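Local coordinates for uncharacterized protein (Chaetomium thermophilum, PDB 3LPZ) that probably acts in the Get pathway of tail-anchored protein targeting, as a Get4-family alpha-solenoid that binds Get5, at residues A78-V92 against R116-D130. Sequence-based numbering, arbitrary orientation.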
ATOM      1  N   ALA A  78      22.993   4.531   0.651  1.00 18.32           N
ATOM      2  CA  ALA A  78      21.650   4.836   0.130  1.00 18.82           C
ATOM      3  C   ALA A  78      20.833   5.584   1.186  1.00 18.84           C
ATOM      4  O   ALA A  78      20.094   6.506   0.863  1.00 17.86           O
ATOM      5  CB  ALA A  78      20.919   3.547  -0.335  1.00 18.20           C
ATOM      6  N   VAL A  79      20.958   5.182   2.449  1.00 19.14           N
ATOM      7  CA  VAL A  79      20.295   5.918   3.554  1.00 19.28           C
ATOM      8  C   VAL A  79      20.861   7.341   3.675  1.00 19.53           C
ATOM      9  O   VAL A  79      20.098   8.316   3.882  1.00 19.35           O
ATOM     10  CB  VAL A  79      20.392   5.122   4.918  1.00 19.60           C
ATOM     11  CG1 VAL A  79      19.874   5.941   6.114  1.00 18.90           C
ATOM     12  CG2 VAL A  79      19.599   3.797   4.810  1.00 19.29           C
ATOM     13  N   LEU A  80      22.185   7.480   3.526  1.00 19.32           N
ATOM     14  CA  LEU A  80      22.832   8.799   3.589  0.50 19.26           C
ATOM     15  C   LEU A  80      22.319   9.692   2.449  1.00 19.36           C
ATOM     16  O   LEU A  80      22.171  10.892   2.602  1.00 19.51           O
ATOM     17  CB  LEU A  80      24.359   8.642   3.504  0.50 19.10           C
ATOM     18  CG  LEU A  80      25.231   9.876   3.744  0.50 18.37           C
ATOM     19  CD1 LEU A  80      24.843  10.572   5.055  0.50 18.09           C
ATOM     20  CD2 LEU A  80      26.736   9.507   3.721  0.50 17.80           C
ATOM     21  N   LEU A  81      22.037   9.078   1.302  1.00 19.01           N
ATOM     22  CA  LEU A  81      21.535   9.792   0.155  1.00 18.51           C
ATOM     23  C   LEU A  81      20.185  10.439   0.495  1.00 18.42           C
ATOM     24  O   LEU A  81      19.943  11.598   0.150  1.00 17.68           O
ATOM     25  CB  LEU A  81      21.389   8.841  -1.048  1.00 18.84           C
ATOM     26  CG  LEU A  81      20.654   9.391  -2.293  1.00 19.97           C
ATOM     27  CD1 LEU A  81      21.420  10.610  -2.876  1.00 20.82           C
ATOM     28  CD2 LEU A  81      20.419   8.287  -3.357  1.00 18.09           C
ATOM     29  N   VAL A  82      19.300   9.677   1.140  1.00 18.89           N
ATOM     30  CA  VAL A  82      18.005  10.221   1.561  1.00 19.18           C
ATOM     31  C   VAL A  82      18.246  11.349   2.553  1.00 20.28           C
ATOM     32  O   VAL A  82      17.601  12.390   2.458  1.00 19.59           O
ATOM     33  CB  VAL A  82      17.088   9.166   2.251  1.00 18.98           C
ATOM     34  CG1 VAL A  82      15.777   9.829   2.732  1.00 18.97           C
ATOM     35  CG2 VAL A  82      16.774   8.016   1.292  1.00 18.27           C
ATOM     36  N   ASP A  83      19.139  11.173   3.530  1.00 21.05           N
ATOM     37  CA  ASP A  83      19.365  12.237   4.505  0.50 22.60           C
ATOM     38  C   ASP A  83      19.938  13.492   3.824  1.00 22.21           C
ATOM     39  O   ASP A  83      19.706  14.626   4.255  1.00 22.35           O
ATOM     40  CB  ASP A  83      20.239  11.728   5.657  0.50 23.51           C
ATOM     41  CG  ASP A  83      19.425  10.964   6.697  0.50 25.83           C
ATOM     42  OD1 ASP A  83      18.511  11.555   7.337  0.50 28.98           O
ATOM     43  OD2 ASP A  83      19.681   9.765   6.880  0.50 29.10           O
ATOM     44  N   THR A  84      20.686  13.268   2.741  1.00 21.36           N
ATOM     45  CA  THR A  84      21.246  14.358   1.968  1.00 20.57           C
ATOM     46  C   THR A  84      20.127  15.127   1.271  1.00 20.20           C
ATOM     47  O   THR A  84      20.170  16.351   1.250  1.00 20.22           O
ATOM     48  CB  THR A  84      22.307  13.847   0.967  1.00 20.91           C
ATOM     49  OG1 THR A  84      23.381  13.245   1.716  1.00 20.36           O
ATOM     50  CG2 THR A  84      22.875  14.991   0.115  1.00 19.80           C
ATOM     51  N   PHE A  85      19.132  14.420   0.717  1.00 19.56           N
ATOM     52  CA  PHE A  85      17.966  15.075   0.081  1.00 20.21           C
ATOM     53  C   PHE A  85      17.233  15.938   1.116  1.00 20.33           C
ATOM     54  O   PHE A  85      16.830  17.064   0.841  1.00 20.13           O
ATOM     55  CB  PHE A  85      16.990  14.038  -0.512  1.00 19.22           C
ATOM     56  CG  PHE A  85      17.404  13.457  -1.870  1.00 20.89           C
ATOM     57  CD1 PHE A  85      18.127  14.197  -2.800  1.00 22.19           C
ATOM     58  CD2 PHE A  85      17.004  12.177  -2.233  1.00 23.46           C
ATOM     59  CE1 PHE A  85      18.481  13.647  -4.066  1.00 22.57           C
ATOM     60  CE2 PHE A  85      17.356  11.622  -3.492  1.00 23.15           C
ATOM     61  CZ  PHE A  85      18.085  12.368  -4.402  1.00 20.89           C
ATOM     62  N   ARG A  86      17.033  15.394   2.302  1.00 21.22           N
ATOM     63  CA  ARG A  86      16.453  16.170   3.409  1.00 23.35           C
ATOM     64  C   ARG A  86      17.186  17.450   3.741  1.00 24.29           C
ATOM     65  O   ARG A  86      16.564  18.507   3.849  1.00 24.63           O
ATOM     66  CB  ARG A  86      16.469  15.352   4.676  1.00 23.86           C
ATOM     67  CG  ARG A  86      15.539  14.262   4.670  1.00 25.17           C
ATOM     68  CD  ARG A  86      15.434  13.757   6.090  1.00 27.97           C
ATOM     69  NE  ARG A  86      14.473  12.679   6.142  1.00 28.37           N
ATOM     70  CZ  ARG A  86      14.794  11.399   6.222  1.00 29.94           C
ATOM     71  NH1 ARG A  86      16.087  11.020   6.279  1.00 30.94           N
ATOM     72  NH2 ARG A  86      13.820  10.510   6.268  1.00 27.82           N
ATOM     73  N   GLN A  87      18.502  17.337   3.944  1.00 25.13           N
ATOM     74  CA  GLN A  87      19.351  18.475   4.289  1.00 26.36           C
ATOM     75  C   GLN A  87      19.393  19.528   3.182  1.00 25.93           C
ATOM     76  O   GLN A  87      19.481  20.716   3.448  1.00 25.86           O
ATOM     77  CB  GLN A  87      20.779  18.008   4.560  1.00 26.97           C
ATOM     78  CG  GLN A  87      20.937  17.294   5.854  1.00 30.41           C
ATOM     79  CD  GLN A  87      22.395  17.150   6.204  1.00 37.54           C
ATOM     80  OE1 GLN A  87      22.890  17.835   7.100  1.00 42.53           O
ATOM     81  NE2 GLN A  87      23.112  16.304   5.466  1.00 38.76           N
ATOM     82  N   ALA A  88      19.343  19.066   1.943  1.00 25.37           N
ATOM     83  CA  ALA A  88      19.289  19.945   0.781  1.00 25.17           C
ATOM     84  C   ALA A  88      17.914  20.601   0.601  1.00 24.74           C
ATOM     85  O   ALA A  88      17.780  21.493  -0.205  1.00 24.17           O
ATOM     86  CB  ALA A  88      19.641  19.152  -0.470  1.00 25.00           C
ATOM     87  N   GLY A  89      16.898  20.145   1.332  1.00 24.43           N
ATOM     88  CA  GLY A  89      15.529  20.583   1.056  1.00 24.33           C
ATOM     89  C   GLY A  89      15.040  20.166  -0.342  1.00 24.13           C
ATOM     90  O   GLY A  89      14.199  20.844  -0.936  1.00 23.85           O
ATOM     91  N   GLN A  90      15.574  19.054  -0.859  1.00 22.90           N
ATOM     92  CA  GLN A  90      15.193  18.519  -2.170  1.00 22.99           C
ATOM     93  C   GLN A  90      13.745  17.976  -2.133  1.00 22.59           C
ATOM     94  O   GLN A  90      13.437  17.029  -1.399  1.00 21.63           O
ATOM     95  CB  GLN A  90      16.183  17.419  -2.626  1.00 22.91           C
ATOM     96  CG  GLN A  90      15.781  16.739  -3.973  1.00 23.76           C
ATOM     97  CD  GLN A  90      15.774  17.723  -5.109  1.00 25.26           C
ATOM     98  OE1 GLN A  90      16.803  18.299  -5.416  1.00 28.09           O
ATOM     99  NE2 GLN A  90      14.617  17.937  -5.731  1.00 24.72           N
ATOM    100  N   ARG A  91      12.853  18.612  -2.896  1.00 22.33           N
ATOM    101  CA  ARG A  91      11.487  18.109  -3.024  1.00 22.67           C
ATOM    102  C   ARG A  91      11.439  16.858  -3.905  1.00 21.09           C
ATOM    103  O   ARG A  91      12.303  16.645  -4.742  1.00 20.74           O
ATOM    104  CB  ARG A  91      10.552  19.181  -3.601  1.00 23.63           C
ATOM    105  CG  ARG A  91      10.697  20.576  -2.992  1.00 28.14           C
ATOM    106  CD  ARG A  91       9.568  20.970  -2.062  1.00 30.72           C
ATOM    107  NE  ARG A  91       8.238  20.479  -2.459  1.00 30.97           N
ATOM    108  CZ  ARG A  91       7.312  20.145  -1.563  1.00 30.99           C
ATOM    109  NH1 ARG A  91       7.584  20.267  -0.258  1.00 31.05           N
ATOM    110  NH2 ARG A  91       6.131  19.687  -1.945  1.00 31.17           N
ATOM    111  N   VAL A  92      10.435  16.014  -3.686  1.00 20.08           N
ATOM    112  CA  VAL A  92      10.207  14.862  -4.542  1.00 18.97           C
ATOM    113  C   VAL A  92      10.050  15.323  -6.013  1.00 19.06           C
ATOM    114  O   VAL A  92       9.229  16.199  -6.322  1.00 18.79           O
ATOM    115  CB  VAL A  92       8.960  14.069  -4.099  1.00 18.89           C
ATOM    116  CG1 VAL A  92       8.700  12.877  -5.030  1.00 19.00           C
ATOM    117  CG2 VAL A  92       9.089  13.587  -2.644  1.00 16.81           C
ATOM    118  N   ARG A 116      15.322  -0.151   6.579  1.00 24.30           N
ATOM    119  CA  ARG A 116      15.623   1.230   6.978  0.50 24.26           C
ATOM    120  C   ARG A 116      15.564   2.159   5.760  1.00 22.82           C
ATOM    121  O   ARG A 116      14.978   3.230   5.831  1.00 22.16           O
ATOM    122  CB  ARG A 116      17.001   1.322   7.647  0.50 25.15           C
ATOM    123  CG  ARG A 116      17.348   2.696   8.279  0.50 28.63           C
ATOM    124  CD  ARG A 116      18.787   2.678   8.809  0.50 34.01           C
ATOM    125  NE  ARG A 116      19.255   3.965   9.335  0.50 37.69           N
ATOM    126  CZ  ARG A 116      18.465   4.995   9.618  0.50 38.02           C
ATOM    127  NH1 ARG A 116      17.159   4.887   9.433  0.50 38.22           N
ATOM    128  NH2 ARG A 116      18.980   6.126  10.083  0.50 36.01           N
ATOM    129  N   PHE A 117      16.164   1.748   4.645  1.00 21.08           N
ATOM    130  CA  PHE A 117      16.158   2.582   3.438  1.00 19.33           C
ATOM    131  C   PHE A 117      14.713   2.888   3.012  1.00 19.22           C
ATOM    132  O   PHE A 117      14.381   4.047   2.728  1.00 19.19           O
ATOM    133  CB  PHE A 117      16.926   1.927   2.293  1.00 18.92           C
ATOM    134  CG  PHE A 117      16.866   2.699   1.016  1.00 18.69           C
ATOM    135  CD1 PHE A 117      17.531   3.928   0.888  1.00 17.62           C
ATOM    136  CD2 PHE A 117      16.099   2.231  -0.061  1.00 18.52           C
ATOM    137  CE1 PHE A 117      17.470   4.671  -0.321  1.00 17.15           C
ATOM    138  CE2 PHE A 117      16.032   2.975  -1.264  1.00 19.82           C
ATOM    139  CZ  PHE A 117      16.730   4.197  -1.385  1.00 18.06           C
ATOM    140  N   VAL A 118      13.858   1.861   2.990  1.00 18.27           N
ATOM    141  CA  VAL A 118      12.475   2.036   2.536  1.00 18.41           C
ATOM    142  C   VAL A 118      11.738   2.987   3.463  1.00 18.98           C
ATOM    143  O   VAL A 118      11.048   3.904   3.001  1.00 18.46           O
ATOM    144  CB  VAL A 118      11.707   0.679   2.368  1.00 18.33           C
ATOM    145  CG1 VAL A 118      10.159   0.893   2.321  1.00 17.36           C
ATOM    146  CG2 VAL A 118      12.214  -0.057   1.083  1.00 18.32           C
ATOM    147  N   LYS A 119      11.891   2.774   4.769  1.00 19.90           N
ATOM    148  CA  LYS A 119      11.313   3.670   5.752  1.00 21.85           C
ATOM    149  C   LYS A 119      11.763   5.129   5.561  1.00 20.76           C
ATOM    150  O   LYS A 119      10.923   6.042   5.555  1.00 20.56           O
ATOM    151  CB  LYS A 119      11.669   3.186   7.157  1.00 23.24           C
ATOM    152  CG  LYS A 119      10.805   3.728   8.256  1.00 30.38           C
ATOM    153  CD  LYS A 119      11.373   4.999   8.889  1.00 38.52           C
ATOM    154  CE  LYS A 119      10.590   5.355  10.167  1.00 43.02           C
ATOM    155  NZ  LYS A 119      10.306   6.830  10.241  1.00 47.24           N
ATOM    156  N   GLU A 120      13.071   5.343   5.405  1.00 19.42           N
ATOM    157  CA  GLU A 120      13.596   6.706   5.275  1.00 19.28           C
ATOM    158  C   GLU A 120      13.098   7.385   4.006  1.00 18.73           C
ATOM    159  O   GLU A 120      12.680   8.551   4.050  1.00 18.36           O
ATOM    160  CB  GLU A 120      15.133   6.735   5.337  1.00 20.60           C
ATOM    161  CG  GLU A 120      15.705   6.267   6.709  1.00 22.72           C
ATOM    162  CD  GLU A 120      15.346   7.193   7.888  1.00 28.42           C
ATOM    163  OE1 GLU A 120      15.034   8.391   7.698  1.00 30.38           O
ATOM    164  OE2 GLU A 120      15.375   6.710   9.026  1.00 31.27           O
ATOM    165  N   MET A 121      13.163   6.656   2.895  1.00 17.33           N
ATOM    166  CA  MET A 121      12.812   7.157   1.570  1.00 18.39           C
ATOM    167  C   MET A 121      11.317   7.588   1.545  1.00 18.11           C
ATOM    168  O   MET A 121      10.970   8.686   1.072  1.00 17.27           O
ATOM    169  CB  MET A 121      13.102   6.024   0.553  1.00 18.97           C
ATOM    170  CG  MET A 121      12.603   6.219  -0.871  1.00 22.83           C
ATOM    171  SD  MET A 121      12.711   4.697  -1.872  1.00 24.29           S
ATOM    172  CE  MET A 121      11.279   3.734  -1.363  1.00 22.99           C
ATOM    173  N   ILE A 122      10.441   6.727   2.071  1.00 18.45           N
ATOM    174  CA  ILE A 122       9.011   7.043   2.140  1.00 19.00           C
ATOM    175  C   ILE A 122       8.771   8.274   3.024  1.00 19.06           C
ATOM    176  O   ILE A 122       7.967   9.139   2.653  1.00 19.38           O
ATOM    177  CB  ILE A 122       8.168   5.853   2.649  1.00 18.90           C
ATOM    178  CG1 ILE A 122       8.185   4.683   1.633  1.00 20.93           C
ATOM    179  CG2 ILE A 122       6.685   6.290   3.007  1.00 20.78           C
ATOM    180  CD1 ILE A 122       7.504   4.967   0.315  1.00 22.45           C
ATOM    181  N   ASP A 123       9.467   8.346   4.163  1.00 19.05           N
ATOM    182  CA  ASP A 123       9.324   9.456   5.115  1.00 20.42           C
ATOM    183  C   ASP A 123       9.810  10.757   4.485  1.00 19.44           C
ATOM    184  O   ASP A 123       9.152  11.792   4.595  1.00 19.87           O
ATOM    185  CB  ASP A 123      10.083   9.194   6.433  1.00 21.49           C
ATOM    186  CG  ASP A 123      10.073  10.397   7.355  1.00 25.01           C
ATOM    187  OD1 ASP A 123       9.077  10.589   8.091  1.00 31.08           O
ATOM    188  OD2 ASP A 123      11.040  11.176   7.329  1.00 28.11           O
ATOM    189  N   TRP A 124      10.935  10.721   3.790  1.00 18.22           N
ATOM    190  CA  TRP A 124      11.339  11.931   3.066  1.00 17.96           C
ATOM    191  C   TRP A 124      10.245  12.327   2.051  1.00 17.76           C
ATOM    192  O   TRP A 124       9.912  13.493   1.918  1.00 17.79           O
ATOM    193  CB  TRP A 124      12.689  11.734   2.379  1.00 16.68           C
ATOM    194  CG  TRP A 124      12.923  12.668   1.209  1.00 17.67           C
ATOM    195  CD1 TRP A 124      13.367  13.979   1.260  1.00 16.30           C
ATOM    196  CD2 TRP A 124      12.741  12.364  -0.180  1.00 16.99           C
ATOM    197  NE1 TRP A 124      13.492  14.474  -0.007  1.00 17.38           N
ATOM    198  CE2 TRP A 124      13.103  13.518  -0.910  1.00 17.75           C
ATOM    199  CE3 TRP A 124      12.317  11.219  -0.881  1.00 18.81           C
ATOM    200  CZ2 TRP A 124      13.047  13.572  -2.314  1.00 17.14           C
ATOM    201  CZ3 TRP A 124      12.253  11.269  -2.272  1.00 17.32           C
ATOM    202  CH2 TRP A 124      12.626  12.445  -2.976  1.00 18.36           C
ATOM    203  N   SER A 125       9.669  11.346   1.360  1.00 17.94           N
ATOM    204  CA  SER A 125       8.675  11.660   0.330  1.00 18.29           C
ATOM    205  C   SER A 125       7.376  12.255   0.952  1.00 19.30           C
ATOM    206  O   SER A 125       6.689  13.036   0.309  1.00 20.01           O
ATOM    207  CB  SER A 125       8.382  10.437  -0.536  1.00 17.57           C
ATOM    208  OG  SER A 125       7.478   9.542   0.101  1.00 17.51           O
ATOM    209  N   LYS A 126       7.047  11.877   2.183  1.00 19.82           N
ATOM    210  CA  LYS A 126       5.877  12.446   2.874  1.00 21.39           C
ATOM    211  C   LYS A 126       6.099  13.909   3.212  1.00 22.16           C
ATOM    212  O   LYS A 126       5.208  14.757   3.012  1.00 22.67           O
ATOM    213  CB  LYS A 126       5.588  11.700   4.179  1.00 21.25           C
ATOM    214  CG  LYS A 126       5.218  10.247   4.021  1.00 21.87           C
ATOM    215  CD  LYS A 126       5.061   9.642   5.415  1.00 27.14           C
ATOM    216  CE  LYS A 126       4.293   8.371   5.383  1.00 27.74           C
ATOM    217  NZ  LYS A 126       4.162   7.857   6.772  1.00 31.13           N
ATOM    218  N   LYS A 127       7.289  14.198   3.738  1.00 22.19           N
ATOM    219  CA  LYS A 127       7.623  15.535   4.207  1.00 23.35           C
ATOM    220  C   LYS A 127       8.051  16.478   3.081  1.00 22.35           C
ATOM    221  O   LYS A 127       7.833  17.674   3.172  1.00 23.55           O
ATOM    222  CB  LYS A 127       8.690  15.432   5.315  1.00 23.79           C
ATOM    223  CG  LYS A 127       8.019  14.990   6.626  1.00 28.71           C
ATOM    224  CD  LYS A 127       8.957  14.507   7.702  1.00 34.07           C
ATOM    225  CE  LYS A 127       8.126  14.111   8.914  1.00 38.35           C
ATOM    226  NZ  LYS A 127       8.674  12.884   9.552  1.00 40.97           N
ATOM    227  N   PHE A 128       8.622  15.936   2.010  1.00 20.46           N
ATOM    228  CA  PHE A 128       9.193  16.751   0.958  1.00 20.36           C
ATOM    229  C   PHE A 128       8.427  16.630  -0.373  1.00 19.57           C
ATOM    230  O   PHE A 128       8.843  17.165  -1.383  1.00 19.96           O
ATOM    231  CB  PHE A 128      10.705  16.464   0.839  1.00 19.58           C
ATOM    232  CG  PHE A 128      11.512  17.034   2.002  1.00 22.20           C
ATOM    233  CD1 PHE A 128      11.637  16.320   3.216  1.00 22.67           C
ATOM    234  CD2 PHE A 128      12.074  18.315   1.919  1.00 24.07           C
ATOM    235  CE1 PHE A 128      12.368  16.836   4.272  1.00 23.10           C
ATOM    236  CE2 PHE A 128      12.804  18.857   3.003  1.00 24.61           C
ATOM    237  CZ  PHE A 128      12.951  18.115   4.174  1.00 23.79           C
ATOM    238  N   GLY A 129       7.281  15.953  -0.348  1.00 19.46           N
ATOM    239  CA  GLY A 129       6.468  15.764  -1.554  1.00 19.03           C
ATOM    240  C   GLY A 129       5.057  16.296  -1.328  1.00 19.01           C
ATOM    241  O   GLY A 129       4.696  16.648  -0.207  1.00 17.94           O
ATOM    242  N   ASP A 130       4.230  16.290  -2.367  1.00 19.45           N
ATOM    243  CA  ASP A 130       2.876  16.840  -2.253  1.00 20.32           C
ATOM    244  C   ASP A 130       1.859  15.878  -1.600  1.00 19.96           C
ATOM    245  O   ASP A 130       0.726  16.294  -1.316  1.00 19.87           O
ATOM    246  CB  ASP A 130       2.345  17.253  -3.633  1.00 20.58           C
ATOM    247  CG  ASP A 130       3.192  18.352  -4.287  1.00 23.26           C
ATOM    248  OD1 ASP A 130       3.919  19.094  -3.592  1.00 25.27           O
ATOM    249  OD2 ASP A 130       3.154  18.456  -5.515  1.00 26.27           O
TER
HETATM  250  O   HOH W   1      11.897  13.477   6.191  1.00 45.69           O
HETATM  251  O   HOH W   2       5.832  18.832   1.633  1.00 37.11           O
HETATM  252  O   HOH W   3       6.757  19.909  -4.903  1.00 49.51           O
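Ala78 and Phe117 open the contact, with Ala78 CB 3.6 Å from Phe117 CD1 and the Ala78 carbonyl oxygen at the ring edge. Val79 sends CG1 over one face of the Arg116 guanidinium. Val82 is a knob in the hole made by Phe117, Glu120, Met121 and Trp124. Its CG1, anti to the backbone N (chi1 177°), lies 3.6 Å from Trp124 CB. Phe85 sets CB over one face of the Trp124 indole, a CH-pi contact. The extended chain of Arg86 carries its guanidinium in among Glu120, Asp123, Trp124 and Phe128. Arg86 NH2 makes salt bridges to Glu120 OE1 (2.8 Å) and Asp123 OD2 (3.0 Å), both tilted from the guanidinium plane. A water links Arg86 NE to Asp123 OD2. Helix 71-88 ends in a Schellman motif at Gly89, whose CA lies near Phe128 CE2; Arg86 CA sits over that ring's face. The Gln90 carbonyl oxygen takes the indole N-H, with Trp124 NE1 2.9 Å away. Arg91 folds its guanidinium over Phe128 O, and its NH2 salt-bridges Asp130 OD1 through a weak hydrogen bond. Val92 N donates to Phe128 O at 3.0 Å. Val92 CG2 covers the other indole face, so helix and following loop clamp Trp124 between two near-parallel solenoid helices (14°). Helix 94-104 also packs on Trp124. Beside this apolar part, Asp83, Glu120 and Asp123 are shared among Arg86, Arg116 and Lys127. Their charges probably offset one another, with Arg86 carrying the network between helices.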